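182aa long hypothetical protein (Pyrococcus horikoshii, PDB 2GAN) is a putative acetyltransferase of the GNAT family, which probably transfers an acetyl group from acetyl-CoA to an acceptor substrate. Local coordinates at the interface of chains A and B. Residues are numbered along the deposited sequence; one frame, centred on the assembly and turned at random. Chains: chain A/B, 182aa long hypothetical protein.

The interface of chains A and B. Residues chain A 95-96, 98, 145; chain B 166, 168, 171, 173.
B:Phe171 inserts its ring between A:Trp96 of the partner and B:Tyr168 of its own chain. The CB of A:Trp96 sits over the centre of one face, 3.8 Å from the centroid of the B:Phe171 ring, in a CH-pi contact, and the CB of B:Tyr168 covers the opposite face. A flat ring suits this slot because both faces can pack at once. The carbonyl O of A:Trp96 lies beyond the rim and above the ring plane, 3.5 Å from CE2 of B:Phe171. CD1 of B:Phe171 lies 3.7 Å from CZ3 of A:Trp95, and the two six-membered rings meet edge-to-face with planes 84° apart. From the same side as A:Trp96, the CG2 methyl of A:Val145 packs on the root of the side chain, 3.7 Å from CB of B:Phe171.

A:Pro98, a compact and rigid ring, fits among side chains of chain B. Its CD corner presses on the CD1 methyl of B:Ile173 at a tight 3.5 Å. Its CG touches the selenium of B:Met166 (selenomethionine) at 3.5 Å, and its CB lies beside the B:Tyr168 hydroxyl. The broad indole of A:Trp96 offers one face to A:Val145 CB and an in-plane edge to the slim, branched B:Ile173.

Beneath these side chains, A:Val145 and B:Ile173 form an antiparallel bridge, so strand 172-176 of one copy adds to the sheet of the other along strand 141-146. The two-fold arrangement is consistent with a swapped dimer, though the structure alone does not show that it forms in solution.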
ATOM      1  N   TRP A  95       4.494 -21.731   2.376  1.00 18.75           N
ATOM      2  CA  TRP A  95       5.670 -21.224   1.675  1.00 21.20           C
ATOM      3  C   TRP A  95       6.500 -20.126   2.339  1.00 20.60           C
ATOM      4  O   TRP A  95       7.722 -20.120   2.205  1.00 21.63           O
ATOM      5  CB  TRP A  95       5.294 -20.792   0.244  1.00 20.81           C
ATOM      6  CG  TRP A  95       4.543 -19.493   0.155  1.00 23.39           C
ATOM      7  CD1 TRP A  95       3.191 -19.316   0.232  1.00 23.16           C
ATOM      8  CD2 TRP A  95       5.110 -18.183   0.014  1.00 22.34           C
ATOM      9  NE1 TRP A  95       2.879 -17.977   0.150  1.00 21.65           N
ATOM     10  CE2 TRP A  95       4.037 -17.261   0.016  1.00 23.06           C
ATOM     11  CE3 TRP A  95       6.415 -17.700  -0.108  1.00 23.05           C
ATOM     12  CZ2 TRP A  95       4.234 -15.879  -0.106  1.00 24.02           C
ATOM     13  CZ3 TRP A  95       6.612 -16.327  -0.230  1.00 24.94           C
ATOM     14  CH2 TRP A  95       5.526 -15.433  -0.227  1.00 24.59           C
ATOM     15  N   TRP A  96       5.868 -19.207   3.059  1.00 20.36           N
ATOM     16  CA  TRP A  96       6.643 -18.139   3.682  1.00 19.40           C
ATOM     17  C   TRP A  96       7.095 -18.439   5.117  1.00 18.46           C
ATOM     18  O   TRP A  96       7.928 -17.721   5.662  1.00 19.35           O
ATOM     19  CB  TRP A  96       5.863 -16.808   3.645  1.00 14.55           C
ATOM     20  CG  TRP A  96       4.480 -16.875   4.226  1.00 15.39           C
ATOM     21  CD1 TRP A  96       3.323 -17.238   3.574  1.00 14.50           C
ATOM     22  CD2 TRP A  96       4.112 -16.641   5.590  1.00 14.13           C
ATOM     23  NE1 TRP A  96       2.275 -17.252   4.454  1.00 15.09           N
ATOM     24  CE2 TRP A  96       2.728 -16.890   5.697  1.00 15.40           C
ATOM     25  CE3 TRP A  96       4.824 -16.251   6.735  1.00 16.69           C
ATOM     26  CZ2 TRP A  96       2.031 -16.756   6.908  1.00 17.31           C
ATOM     27  CZ3 TRP A  96       4.136 -16.119   7.939  1.00 16.00           C
ATOM     28  CH2 TRP A  96       2.750 -16.374   8.016  1.00 17.96           C
ATOM     29  N   PRO A  98       9.171 -19.727   8.069  1.00 22.57           N
ATOM     30  CA  PRO A  98      10.504 -20.242   8.394  1.00 22.31           C
ATOM     31  C   PRO A  98      10.473 -21.224   9.571  1.00 24.21           C
ATOM     32  O   PRO A  98       9.468 -21.349  10.281  1.00 22.58           O
ATOM     33  CB  PRO A  98      11.280 -18.975   8.732  1.00 22.74           C
ATOM     34  CG  PRO A  98      10.253 -18.177   9.476  1.00 21.93           C
ATOM     35  CD  PRO A  98       8.999 -18.361   8.598  1.00 21.77           C
ATOM     36  N   VAL A 145       1.722 -12.356   7.462  1.00 17.49           N
ATOM     37  CA  VAL A 145       2.737 -12.101   6.452  1.00 13.45           C
ATOM     38  C   VAL A 145       2.229 -10.956   5.593  1.00 14.12           C
ATOM     39  O   VAL A 145       1.025 -10.816   5.395  1.00 13.88           O
ATOM     40  CB  VAL A 145       3.000 -13.344   5.553  1.00 16.07           C
ATOM     41  CG1 VAL A 145       1.772 -13.664   4.701  1.00 12.16           C
ATOM     42  CG2 VAL A 145       4.210 -13.086   4.662  1.00 13.30           C
TER
HETATM   43  N   MSE B 166      10.575 -10.700  11.302  1.00 28.71           N
HETATM   44  CA  MSE B 166      11.477 -11.245  10.294  1.00 28.67           C
HETATM   45  C   MSE B 166      11.201 -10.614   8.937  1.00 28.58           C
HETATM   46  O   MSE B 166      10.047 -10.441   8.538  1.00 25.55           O
HETATM   47  CB  MSE B 166      11.333 -12.764  10.198  1.00 30.45           C
HETATM   48  CG  MSE B 166      11.741 -13.514  11.448  1.00 34.32           C
HETATM   49 SE   MSE B 166      11.716 -15.419  11.134  1.00 42.94          SE
HETATM   50  CE  MSE B 166      13.470 -15.576  10.321  1.00 37.24           C
ATOM     51  N   TYR B 168      12.184 -10.548   4.700  1.00 30.50           N
ATOM     52  CA  TYR B 168      12.686 -11.272   3.540  1.00 32.09           C
ATOM     53  C   TYR B 168      12.546 -10.381   2.318  1.00 33.13           C
ATOM     54  O   TYR B 168      11.840  -9.376   2.357  1.00 33.01           O
ATOM     55  CB  TYR B 168      11.894 -12.556   3.339  1.00 32.77           C
ATOM     56  CG  TYR B 168      12.297 -13.649   4.292  1.00 33.20           C
ATOM     57  CD1 TYR B 168      13.187 -14.647   3.896  1.00 33.21           C
ATOM     58  CD2 TYR B 168      11.798 -13.688   5.594  1.00 33.08           C
ATOM     59  CE1 TYR B 168      13.567 -15.657   4.768  1.00 32.17           C
ATOM     60  CE2 TYR B 168      12.173 -14.694   6.477  1.00 31.58           C
ATOM     61  CZ  TYR B 168      13.056 -15.674   6.054  1.00 31.48           C
ATOM     62  OH  TYR B 168      13.429 -16.670   6.913  1.00 30.19           O
ATOM     63  N   PHE B 171       8.805 -10.703   1.301  1.00 25.05           N
ATOM     64  CA  PHE B 171       7.770 -10.575   2.321  1.00 22.83           C
ATOM     65  C   PHE B 171       8.333 -10.217   3.685  1.00 19.38           C
ATOM     66  O   PHE B 171       9.529 -10.319   3.916  1.00 20.57           O
ATOM     67  CB  PHE B 171       6.968 -11.881   2.435  1.00 20.10           C
ATOM     68  CG  PHE B 171       7.806 -13.083   2.802  1.00 21.80           C
ATOM     69  CD1 PHE B 171       8.397 -13.867   1.813  1.00 20.72           C
ATOM     70  CD2 PHE B 171       8.030 -13.409   4.138  1.00 21.39           C
ATOM     71  CE1 PHE B 171       9.204 -14.961   2.148  1.00 21.41           C
ATOM     72  CE2 PHE B 171       8.836 -14.499   4.488  1.00 22.97           C
ATOM     73  CZ  PHE B 171       9.428 -15.278   3.489  1.00 20.97           C
ATOM     74  N   ILE B 173       7.428 -10.779   7.921  1.00 18.55           N
ATOM     75  CA  ILE B 173       6.560 -11.419   8.896  1.00 20.97           C
ATOM     76  C   ILE B 173       6.295 -10.499  10.088  1.00 20.06           C
ATOM     77  O   ILE B 173       7.206  -9.848  10.584  1.00 20.22           O
ATOM     78  CB  ILE B 173       7.177 -12.766   9.386  1.00 17.97           C
ATOM     79  CG1 ILE B 173       7.410 -13.692   8.182  1.00 22.70           C
ATOM     80  CG2 ILE B 173       6.238 -13.438  10.376  1.00 20.44           C
ATOM     81  CD1 ILE B 173       8.098 -15.005   8.501  1.00 19.13           C
TER